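Local coordinates for protein lipolytic enzyme (Clostridium thermocellum, PDB 2VPT) that removes acetyl groups from acetylated xylan, acting as the catalytic domain of a larger cellulosomal protein that belongs to carbohydrate esterase family 3, at residues K4-P10 and L40-V45; Y27-L31 and K185-W191; T122-Y128 and V156-S162. The contacts are given in a common frame with arbitrary orientation. Where two conformers were deposited one is given. Numbering follows the deposited sequence.

Contact 1 (K4-P10 and L40-V45). With CA (calcium ion), chain B.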
loop_
_atom_site.group_PDB
_atom_site.type_symbol
_atom_site.label_atom_id
_atom_site.label_comp_id
_atom_site.label_asym_id
_atom_site.label_seq_id
_atom_site.Cartn_x
_atom_site.Cartn_y
_atom_site.Cartn_z
ATOM N N LYS A 4 -29.960 0.161 1.430
ATOM C CA LYS A 4 -29.120 -1.016 1.089
ATOM C C LYS A 4 -27.650 -0.607 1.146
ATOM O O LYS A 4 -27.283 0.444 0.607
ATOM C CB LYS A 4 -29.447 -1.526 -0.321
ATOM C CG LYS A 4 -28.684 -2.789 -0.695
ATOM C CD LYS A 4 -28.668 -3.059 -2.186
ATOM C CE LYS A 4 -27.594 -4.079 -2.537
ATOM N NZ LYS A 4 -27.640 -4.474 -3.977
ATOM N N THR A 5 -26.830 -1.420 1.812
ATOM C CA THR A 5 -25.369 -1.269 1.723
ATOM C C THR A 5 -24.926 -1.637 0.316
ATOM O O THR A 5 -25.303 -2.690 -0.196
ATOM C CB THR A 5 -24.610 -2.140 2.744
ATOM O OG1 THR A 5 -24.905 -1.693 4.076
ATOM C CG2 THR A 5 -23.099 -2.050 2.531
ATOM N N ILE A 6 -24.145 -0.741 -0.288
ATOM C CA ILE A 6 -23.594 -0.916 -1.635
ATOM C C ILE A 6 -22.132 -1.363 -1.526
ATOM O O ILE A 6 -21.321 -0.651 -0.938
ATOM C CB ILE A 6 -23.628 0.416 -2.435
ATOM C CG1 ILE A 6 -25.008 1.085 -2.358
ATOM C CG2 ILE A 6 -23.225 0.184 -3.900
ATOM C CD1 ILE A 6 -25.078 2.396 -3.074
ATOM N N LYS A 7 -21.811 -2.528 -2.078
ATOM C CA LYS A 7 -20.426 -3.012 -2.144
ATOM C C LYS A 7 -19.782 -2.474 -3.413
ATOM O O LYS A 7 -20.268 -2.723 -4.525
ATOM C CB LYS A 7 -20.363 -4.536 -2.150
ATOM C CG LYS A 7 -20.757 -5.172 -0.818
ATOM C CD LYS A 7 -20.658 -6.687 -0.862
ATOM C CE LYS A 7 -20.854 -7.299 0.519
ATOM N NZ LYS A 7 -20.631 -8.778 0.534
ATOM N N ILE A 8 -18.706 -1.719 -3.242
ATOM C CA ILE A 8 -17.990 -1.090 -4.332
ATOM C C ILE A 8 -16.560 -1.605 -4.334
ATOM O O ILE A 8 -15.889 -1.547 -3.310
ATOM C CB ILE A 8 -17.952 0.445 -4.201
ATOM C CG1 ILE A 8 -19.374 1.029 -4.130
ATOM C CG2 ILE A 8 -17.163 1.023 -5.378
ATOM C CD1 ILE A 8 -19.446 2.541 -3.908
HETATM N N MSE A 9 -16.101 -2.127 -5.470
HETATM C CA MSE A 9 -14.732 -2.602 -5.599
HETATM C C MSE A 9 -13.911 -1.617 -6.419
HETATM O O MSE A 9 -14.085 -1.522 -7.640
HETATM C CB MSE A 9 -14.691 -3.962 -6.272
HETATM C CG MSE A 9 -13.284 -4.556 -6.272
HETATM SE SE MSE A 9 -13.175 -6.233 -7.190
HETATM C CE MSE A 9 -13.563 -6.841 -6.258
ATOM N N PRO A 10 -13.000 -0.884 -5.762
ATOM C CA PRO A 10 -12.065 -0.043 -6.519
ATOM C C PRO A 10 -10.965 -0.893 -7.140
ATOM O O PRO A 10 -10.214 -1.534 -6.419
ATOM C CB PRO A 10 -11.490 0.907 -5.450
ATOM C CG PRO A 10 -12.342 0.708 -4.244
ATOM C CD PRO A 10 -12.810 -0.707 -4.308
ATOM N N LEU A 40 -25.383 7.393 2.139
ATOM C CA LEU A 40 -25.211 6.063 1.619
ATOM C C LEU A 40 -24.423 5.208 2.594
ATOM O O LEU A 40 -23.563 5.712 3.314
ATOM C CB LEU A 40 -24.476 6.107 0.275
ATOM C CG LEU A 40 -25.238 6.812 -0.841
ATOM C CD1 LEU A 40 -24.326 6.965 -2.055
ATOM C CD2 LEU A 40 -26.499 6.051 -1.197
ATOM N N SER A 41 -24.751 3.927 2.606
ATOM C CA SER A 41 -24.004 2.903 3.327
ATOM C C SER A 41 -23.086 2.179 2.346
ATOM O O SER A 41 -23.547 1.409 1.521
ATOM C CB SER A 41 -24.958 1.903 3.959
ATOM O OG SER A 41 -24.245 0.923 4.670
ATOM N N ILE A 42 -21.789 2.458 2.443
ATOM C CA ILE A 42 -20.789 1.972 1.485
ATOM C C ILE A 42 -19.877 0.949 2.143
ATOM O O ILE A 42 -19.369 1.178 3.246
ATOM C CB ILE A 42 -19.926 3.150 0.960
ATOM C CG1 ILE A 42 -20.807 4.195 0.281
ATOM C CG2 ILE A 42 -18.832 2.652 0.011
ATOM C CD1 ILE A 42 -21.657 3.685 -0.875
ATOM N N ASP A 43 -19.674 -0.164 1.457
ATOM C CA ASP A 43 -18.668 -1.153 1.811
ATOM C C ASP A 43 -17.692 -1.239 0.632
ATOM O O ASP A 43 -18.013 -1.785 -0.420
ATOM C CB ASP A 43 -19.340 -2.505 2.070
ATOM C CG ASP A 43 -18.390 -3.569 2.568
ATOM O OD1 ASP A 43 -17.201 -3.271 2.848
ATOM O OD2 ASP A 43 -18.844 -4.734 2.668
ATOM N N PHE A 44 -16.508 -0.656 0.793
ATOM C CA PHE A 44 -15.443 -0.878 -0.172
ATOM C C PHE A 44 -14.974 -2.308 -0.003
ATOM O O PHE A 44 -14.732 -2.758 1.117
ATOM C CB PHE A 44 -14.274 0.085 0.032
ATOM C CG PHE A 44 -14.474 1.474 -0.540
ATOM C CD1 PHE A 44 -15.043 1.673 -1.792
ATOM C CD2 PHE A 44 -13.996 2.591 0.140
ATOM C CE1 PHE A 44 -15.174 2.951 -2.305
ATOM C CE2 PHE A 44 -14.107 3.865 -0.391
ATOM C CZ PHE A 44 -14.706 4.050 -1.608
ATOM N N VAL A 45 -14.850 -3.041 -1.102
ATOM C CA VAL A 45 -14.418 -4.415 -1.060
ATOM C C VAL A 45 -13.193 -4.680 -1.930
ATOM O O VAL A 45 -12.951 -4.006 -2.930
ATOM C CB VAL A 45 -15.589 -5.380 -1.437
ATOM C CG1 VAL A 45 -16.765 -5.224 -0.467
ATOM C CG2 VAL A 45 -16.050 -5.182 -2.884
HETATM CA CA CA B . -14.920 -3.056 3.367
HETATM O O HOH W 1 -26.896 2.978 1.004
HETATM O O HOH W 2 -15.071 -3.136 5.680
HETATM O O HOH W 3 -14.991 -5.446 3.192
#

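Contact 2 (Y27-L31 and K185-W191)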
loop_
_atom_site.group_PDB
_atom_site.type_symbol
_atom_site.label_atom_id
_atom_site.label_comp_id
_atom_site.label_asym_id
_atom_site.label_seq_id
_atom_site.Cartn_x
_atom_site.Cartn_y
_atom_site.Cartn_z
ATOM N N TYR A 27 -8.093 8.182 -3.684
ATOM C CA TYR A 27 -9.328 8.938 -3.638
ATOM C C TYR A 27 -10.329 8.322 -2.666
ATOM O O TYR A 27 -11.402 8.878 -2.452
ATOM C CB TYR A 27 -9.948 9.027 -5.046
ATOM C CG TYR A 27 -10.407 7.700 -5.620
ATOM C CD1 TYR A 27 -11.675 7.215 -5.352
ATOM C CD2 TYR A 27 -9.567 6.926 -6.423
ATOM C CE1 TYR A 27 -12.109 6.003 -5.841
ATOM C CE2 TYR A 27 -9.990 5.694 -6.918
ATOM C CZ TYR A 27 -11.265 5.235 -6.624
ATOM O OH TYR A 27 -11.744 4.039 -7.103
ATOM N N ARG A 28 -10.010 7.140 -2.143
ATOM C CA ARG A 28 -10.957 6.387 -1.313
ATOM C C ARG A 28 -11.256 7.104 0.003
ATOM O O ARG A 28 -12.392 7.087 0.473
ATOM C CB ARG A 28 -10.449 4.959 -1.084
ATOM C CG ARG A 28 -10.455 4.138 -2.386
ATOM C CD ARG A 28 -9.715 2.832 -2.285
ATOM N NE ARG A 28 -8.263 2.974 -2.243
ATOM C CZ ARG A 28 -7.487 2.833 -1.166
ATOM N NH1 ARG A 28 -7.972 2.600 0.051
ATOM N NH2 ARG A 28 -6.190 2.981 -1.309
ATOM N N THR A 29 -10.258 7.762 0.574
ATOM C CA THR A 29 -10.447 8.467 1.870
ATOM C C THR A 29 -11.545 9.521 1.744
ATOM O O THR A 29 -12.537 9.513 2.475
ATOM C CB THR A 29 -9.143 9.122 2.308
ATOM O OG1 THR A 29 -8.117 8.122 2.320
ATOM C CG2 THR A 29 -9.275 9.743 3.696
ATOM N N GLU A 30 -11.383 10.430 0.796
ATOM C CA GLU A 30 -12.357 11.517 0.642
ATOM C C GLU A 30 -13.671 11.014 0.053
ATOM O O GLU A 30 -14.747 11.468 0.433
ATOM C CB GLU A 30 -11.756 12.646 -0.182
ATOM C CG GLU A 30 -12.653 13.854 -0.431
ATOM C CD GLU A 30 -12.998 14.617 0.828
ATOM O OE1 GLU A 30 -12.262 14.513 1.835
ATOM O OE2 GLU A 30 -14.018 15.348 0.796
ATOM N N LEU A 31 -13.619 10.073 -0.888
ATOM C CA LEU A 31 -14.860 9.625 -1.489
ATOM C C LEU A 31 -15.725 8.885 -0.472
ATOM O O LEU A 31 -16.949 9.040 -0.473
ATOM C CB LEU A 31 -14.608 8.749 -2.722
ATOM C CG LEU A 31 -15.854 8.317 -3.495
ATOM C CD1 LEU A 31 -16.652 9.523 -3.987
ATOM C CD2 LEU A 31 -15.446 7.447 -4.666
ATOM N N LYS A 185 -8.118 14.446 -3.337
ATOM C CA LYS A 185 -9.395 15.025 -2.945
ATOM C C LYS A 185 -10.153 15.561 -4.143
ATOM O O LYS A 185 -11.342 15.336 -4.269
ATOM C CB LYS A 185 -9.203 16.135 -1.908
ATOM C CG LYS A 185 -9.031 15.650 -0.497
ATOM C CD LYS A 185 -8.958 16.823 0.462
ATOM C CE LYS A 185 -10.172 17.716 0.433
ATOM N NZ LYS A 185 -10.087 18.710 1.555
ATOM N N LYS A 186 -9.457 16.250 -5.039
ATOM C CA LYS A 186 -10.092 16.697 -6.285
ATOM C C LYS A 186 -10.641 15.518 -7.095
ATOM O O LYS A 186 -11.739 15.565 -7.639
ATOM C CB LYS A 186 -9.104 17.486 -7.146
ATOM C CG LYS A 186 -8.701 18.859 -6.583
ATOM C CD LYS A 186 -7.776 19.580 -7.580
ATOM C CE LYS A 186 -7.261 20.920 -7.089
ATOM N NZ LYS A 186 -6.481 21.608 -8.151
ATOM N N ILE A 187 -9.862 14.441 -7.176
ATOM C CA ILE A 187 -10.293 13.250 -7.896
ATOM C C ILE A 187 -11.525 12.623 -7.246
ATOM O O ILE A 187 -12.479 12.269 -7.919
ATOM C CB ILE A 187 -9.119 12.240 -7.991
ATOM C CG1 ILE A 187 -8.017 12.771 -8.924
ATOM C CG2 ILE A 187 -9.600 10.846 -8.409
ATOM C CD1 ILE A 187 -8.393 12.836 -10.379
ATOM N N ALA A 188 -11.519 12.529 -5.916
ATOM C CA ALA A 188 -12.679 12.030 -5.185
ATOM C C ALA A 188 -13.950 12.818 -5.514
ATOM O O ALA A 188 -15.024 12.247 -5.664
ATOM C CB ALA A 188 -12.423 12.084 -3.690
ATOM N N ASN A 189 -13.808 14.134 -5.613
ATOM C CA ASN A 189 -14.967 14.971 -5.945
ATOM C C ASN A 189 -15.532 14.707 -7.325
ATOM O O ASN A 189 -16.743 14.770 -7.520
ATOM C CB ASN A 189 -14.670 16.438 -5.667
ATOM C CG ASN A 189 -14.859 16.761 -4.178
ATOM O OD1 ASN A 189 -13.946 16.643 -3.388
ATOM N ND2 ASN A 189 -16.088 17.088 -3.799
ATOM N N ILE A 190 -14.664 14.336 -8.272
ATOM C CA ILE A 190 -15.118 14.008 -9.620
ATOM C C ILE A 190 -15.781 12.623 -9.632
ATOM O O ILE A 190 -16.830 12.442 -10.234
ATOM C CB ILE A 190 -13.981 14.118 -10.644
ATOM C CG1 ILE A 190 -13.405 15.543 -10.673
ATOM C CG2 ILE A 190 -14.472 13.705 -12.037
ATOM C CD1 ILE A 190 -12.075 15.666 -11.374
ATOM N N TRP A 191 -15.203 11.630 -8.947
ATOM C CA TRP A 191 -15.917 10.374 -8.794
ATOM C C TRP A 191 -17.318 10.616 -8.226
ATOM O O TRP A 191 -18.290 10.025 -8.692
ATOM C CB TRP A 191 -15.193 9.414 -7.842
ATOM C CG TRP A 191 -13.981 8.691 -8.414
ATOM C CD1 TRP A 191 -12.686 9.005 -8.191
ATOM C CD2 TRP A 191 -13.971 7.534 -9.274
ATOM N NE1 TRP A 191 -11.855 8.121 -8.853
ATOM C CE2 TRP A 191 -12.628 7.209 -9.515
ATOM C CE3 TRP A 191 -14.965 6.741 -9.852
ATOM C CZ2 TRP A 191 -12.251 6.126 -10.329
ATOM C CZ3 TRP A 191 -14.595 5.674 -10.657
ATOM C CH2 TRP A 191 -13.252 5.373 -10.876
#

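Contact 3 (T122-Y128 and V156-S162)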
loop_
_atom_site.group_PDB
_atom_site.type_symbol
_atom_site.label_atom_id
_atom_site.label_comp_id
_atom_site.label_asym_id
_atom_site.label_seq_id
_atom_site.Cartn_x
_atom_site.Cartn_y
_atom_site.Cartn_z
ATOM N N THR A 122 -22.708 -2.848 -11.915
ATOM C CA THR A 122 -22.619 -1.511 -12.465
ATOM C C THR A 122 -21.145 -1.136 -12.504
ATOM O O THR A 122 -20.433 -1.281 -11.505
ATOM C CB THR A 122 -23.429 -0.516 -11.632
ATOM O OG1 THR A 122 -24.819 -0.856 -11.745
ATOM C CG2 THR A 122 -23.221 0.926 -12.085
ATOM N N LEU A 123 -20.694 -0.658 -13.657
ATOM C CA LEU A 123 -19.275 -0.387 -13.894
ATOM C C LEU A 123 -19.037 1.072 -14.244
ATOM O O LEU A 123 -19.704 1.641 -15.103
ATOM C CB LEU A 123 -18.758 -1.288 -15.028
ATOM C CG LEU A 123 -17.288 -1.140 -15.440
ATOM C CD1 LEU A 123 -16.306 -1.517 -14.325
ATOM C CD2 LEU A 123 -16.983 -1.987 -16.688
ATOM N N PHE A 124 -18.089 1.681 -13.549
ATOM C CA PHE A 124 -17.582 3.010 -13.853
ATOM C C PHE A 124 -16.157 2.878 -14.341
ATOM O O PHE A 124 -15.364 2.151 -13.750
ATOM C CB PHE A 124 -17.631 3.897 -12.607
ATOM C CG PHE A 124 -19.022 4.230 -12.166
ATOM C CD1 PHE A 124 -19.677 5.299 -12.720
ATOM C CD2 PHE A 124 -19.696 3.451 -11.243
ATOM C CE1 PHE A 124 -20.962 5.622 -12.344
ATOM C CE2 PHE A 124 -20.998 3.769 -10.866
ATOM C CZ PHE A 124 -21.620 4.860 -11.421
ATOM N N VAL A 125 -15.851 3.576 -15.430
ATOM C CA VAL A 125 -14.529 3.559 -16.051
ATOM C C VAL A 125 -14.001 4.980 -16.095
ATOM O O VAL A 125 -14.645 5.857 -16.681
ATOM C CB VAL A 125 -14.584 2.966 -17.466
ATOM C CG1 VAL A 125 -13.189 3.008 -18.108
ATOM C CG2 VAL A 125 -15.120 1.522 -17.409
ATOM N N ALA A 126 -12.829 5.200 -15.499
ATOM C CA ALA A 126 -12.201 6.515 -15.423
ATOM C C ALA A 126 -11.059 6.716 -16.417
ATOM O O ALA A 126 -10.334 5.774 -16.746
ATOM C CB ALA A 126 -11.671 6.754 -14.019
ATOM N N ASP A 127 -10.896 7.955 -16.876
ATOM C CA ASP A 127 -9.628 8.384 -17.460
ATOM C C ASP A 127 -8.709 8.992 -16.384
ATOM O O ASP A 127 -9.030 8.909 -15.188
ATOM C CB ASP A 127 -9.837 9.269 -18.704
ATOM C CG ASP A 127 -10.350 10.653 -18.405
ATOM O OD1 ASP A 127 -10.657 10.968 -17.241
ATOM O OD2 ASP A 127 -10.434 11.447 -19.379
ATOM N N TYR A 128 -7.566 9.547 -16.776
ATOM C CA TYR A 128 -6.554 10.036 -15.848
ATOM C C TYR A 128 -6.486 11.553 -15.795
ATOM O O TYR A 128 -6.781 12.255 -16.760
ATOM C CB TYR A 128 -5.167 9.489 -16.241
ATOM C CG TYR A 128 -4.989 8.018 -15.969
ATOM C CD1 TYR A 128 -4.240 7.590 -14.898
ATOM C CD2 TYR A 128 -5.561 7.047 -16.797
ATOM C CE1 TYR A 128 -4.058 6.236 -14.645
ATOM C CE2 TYR A 128 -5.392 5.703 -16.539
ATOM C CZ TYR A 128 -4.651 5.301 -15.449
ATOM O OH TYR A 128 -4.471 3.947 -15.208
ATOM N N VAL A 156 -22.451 0.697 -18.006
ATOM C CA VAL A 156 -21.085 1.224 -17.894
ATOM C C VAL A 156 -21.107 2.732 -18.125
ATOM O O VAL A 156 -21.794 3.229 -19.035
ATOM C CB VAL A 156 -20.101 0.500 -18.854
ATOM C CG1 VAL A 156 -20.528 0.664 -20.325
ATOM C CG2 VAL A 156 -18.665 0.972 -18.637
ATOM N N TYR A 157 -20.368 3.465 -17.299
ATOM C CA TYR A 157 -20.434 4.915 -17.245
ATOM C C TYR A 157 -19.032 5.477 -17.155
ATOM O O TYR A 157 -18.186 4.918 -16.459
ATOM C CB TYR A 157 -21.257 5.348 -16.013
ATOM C CG TYR A 157 -22.624 4.709 -16.002
ATOM C CD1 TYR A 157 -23.671 5.271 -16.729
ATOM C CD2 TYR A 157 -22.861 3.525 -15.318
ATOM C CE1 TYR A 157 -24.925 4.676 -16.747
ATOM C CE2 TYR A 157 -24.116 2.915 -15.330
ATOM C CZ TYR A 157 -25.138 3.496 -16.056
ATOM O OH TYR A 157 -26.390 2.905 -16.082
ATOM N N PHE A 158 -18.792 6.575 -17.854
ATOM C CA PHE A 158 -17.499 7.229 -17.916
ATOM C C PHE A 158 -17.353 8.235 -16.787
ATOM O O PHE A 158 -18.251 9.023 -16.506
ATOM C CB PHE A 158 -17.352 7.933 -19.281
ATOM C CG PHE A 158 -16.072 8.700 -19.460
ATOM C CD1 PHE A 158 -14.832 8.099 -19.281
ATOM C CD2 PHE A 158 -16.105 10.021 -19.848
ATOM C CE1 PHE A 158 -13.674 8.827 -19.465
ATOM C CE2 PHE A 158 -14.952 10.740 -20.040
ATOM C CZ PHE A 158 -13.730 10.143 -19.844
ATOM N N VAL A 159 -16.200 8.215 -16.138
ATOM C CA VAL A 159 -15.850 9.167 -15.098
ATOM C C VAL A 159 -14.680 9.993 -15.608
ATOM O O VAL A 159 -13.555 9.498 -15.751
ATOM C CB VAL A 159 -15.497 8.454 -13.783
ATOM C CG1 VAL A 159 -15.067 9.475 -12.721
ATOM C CG2 VAL A 159 -16.685 7.593 -13.315
ATOM N N LYS A 160 -14.958 11.252 -15.929
ATOM C CA LYS A 160 -13.962 12.109 -16.554
ATOM C C LYS A 160 -13.041 12.765 -15.532
ATOM O O LYS A 160 -13.095 13.967 -15.295
ATOM C CB LYS A 160 -14.661 13.181 -17.407
ATOM C CG LYS A 160 -13.719 13.919 -18.344
ATOM C CD LYS A 160 -14.452 14.887 -19.259
ATOM C CE LYS A 160 -13.541 15.924 -19.839
ATOM N NZ LYS A 160 -14.192 16.633 -20.984
ATOM N N LEU A 161 -12.156 11.972 -14.937
ATOM C CA LEU A 161 -11.165 12.514 -14.019
ATOM C C LEU A 161 -10.270 13.568 -14.666
ATOM O O LEU A 161 -9.720 14.448 -13.985
ATOM C CB LEU A 161 -10.314 11.393 -13.402
ATOM C CG LEU A 161 -11.089 10.334 -12.607
ATOM C CD1 LEU A 161 -10.149 9.313 -12.010
ATOM C CD2 LEU A 161 -11.947 10.977 -11.517
ATOM N N SER A 162 -10.125 13.497 -15.992
ATOM C CA SER A 162 -9.324 14.489 -16.712
ATOM C C SER A 162 -9.896 15.907 -16.696
ATOM O O SER A 162 -9.184 16.840 -17.081
ATOM C CB SER A 162 -9.106 14.058 -18.160
ATOM O OG SER A 162 -10.332 13.930 -18.853
#

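Contact 1 (K4-P10 and L40-V45)
Parallel strands mesh through small steps, and Thr5-Pro10 against Ser41-Phe44 is a clear case. The methyl CD1 of Ile42 fits between two isoleucines of the partner strand, 4.1 Å from CB of Ile6 and 3.9 Å from CD1 of Ile8. One step on, CD1 of the Phe44 ring lies 4.0 Å from CB of Ile8 and 3.8 Å from CG of Pro10. Across the sheet, Thr5 CG2 rests on Asp43 CB (3.8 Å), and Val45 fills the gap between Lys7 and Met9 (selenomethionine), its CG1 4.0 Å from Lys7 CG and its CG2 3.8 Å from Met9 CB. Ile6 N to Ser41 O, Asp43 N to Ile6 O, Ile8 N to Asp43 O and Val45 N to Ile8 O, each 2.9 Å, fix this register. Helix 28-37 connects the strands and covers the Ile42 face, making a beta-alpha-beta unit. Its second strand carries a calcium site: Asp43 OD1 (2.4 Å) and Phe44 O (2.3 Å) bind the ion together with Asp57, Asp59 and waters.

Contact 2 (Y27-L31 and K185-W191)
Segments 27-31 and 185-191 approach each other closely, backbone to backbone. The Leu31 N to Tyr27 O hydrogen bond (3.0 Å) makes a helical turn in 27-31, while 185-191 is a regular run inside the long helix 181-203, with bonds such as Trp191 N to Ile187 O (3.0 Å). The backbones come closest where CA of Tyr27 lies 4.8 Å from CA of Ala188; CA of Glu30 and CA of Lys185 are 5.8 Å apart. So tight an approach illustrates a common principle: a small residue at the point of contact lets two backbones come close. Ala188 offers only a methyl, and that CB sits in a hollow made by Tyr27 O (3.6 Å), Glu30 CB (3.6 Å) and Leu31 CB (4.1 Å). Beside it, Tyr27 CB touches Ile187 CG2 at 3.8 Å, and Leu31 CD2 reaches Trp191 CB at 3.7 Å. The aromatic pair forms the deeper part of the interface: the Tyr27 ring stacks face to face on the five-membered ring of Trp191, with centroids 3.9 Å apart and planes at 22°. Toward solvent the packing thins to aliphatic chain on aliphatic chain, Glu30 CG meeting Lys185 CG at 4.0 Å. Beneath the helices lies the central sheet. Phe88 of strand 86-90 stacks with Trp191 and also touches Tyr27 and Leu31; Pro10 of strand 5-12 packs on Tyr27, and Phe124 and Ala126 of strand 122-126 support Trp191, so the helix pair rests across three neighbouring strands.

Contact 3 (T122-Y128 and V156-S162)
Apolar side chains clothe both surfaces of this pair of parallel strands. On one, Phe124 CD1 packs 3.7 Å from Tyr157 CB and 3.8 Å from Val159 CG2, and farther along Ala126 CB meets Leu161 CD1 at 3.6 Å. On the other, Val156 CG2 nestles between Leu123 CD2 (3.9 Å) and Val125 CG2 (3.8 Å). Each surface has its own helical cover: helix 181-203 lies over Phe124 and Tyr157, helices 104-117 and 142-151 over Leu123, Val125 and Val156. Helices on both faces of a largely parallel sheet define the alpha/beta/alpha sandwich of the SGNH hydrolases, and helix 142-151 lies on the connection that makes strands 122-126 and 156-159 a beta-alpha-beta crossover. Between the strands runs the backbone ladder, Tyr157 N to Leu123 O, Val125 N to Tyr157 O and Val159 N to Val125 O, all 2.9 Å. It lengthens at its last rung, Asp127 N to Val159 O at 3.3 Å, where the strands end. Past that rung, an inverse gamma turn centred on Lys160 bends segment 156-162 into a short 3-10 segment, and the carboxylate of Asp127 takes over from the backbone. It grips Ser162 twice: Ser162 N donates to Asp127 OD1 (2.9 Å) and Ser162 OG to Asp127 OD2 (2.5 Å). Tyr128 turns its CB away from this junction, its hydroxyl hydrogen-bonding Asp13 and the backbone N of Gly93, near the residues that probably form the Ser-His-Asp triad of the esterase.

The three contacts show how one sheet and its covering helices are tied together from distant parts of the sequence. Contacts 1 and 3 are strand pairs in the same sheet, about 17 Å apart between centres, with strand 86-90 joining strand 5-12 to strand 122-126. Contact 2 lies on the helical layer, about 15 Å from contact 1 and 13 Å from contact 3 between centres, and touches both: Tyr27 and Arg28 on Pro10, Trp191 on Ala126 and Leu161. Along the chain contacts 1 and 2 alternate their segments, whereas contact 3 is nested within the loop that contact 2 closes. The C-terminal helix 181-203 thereby packs back on helix 28-37, bringing the two ends of the domain together.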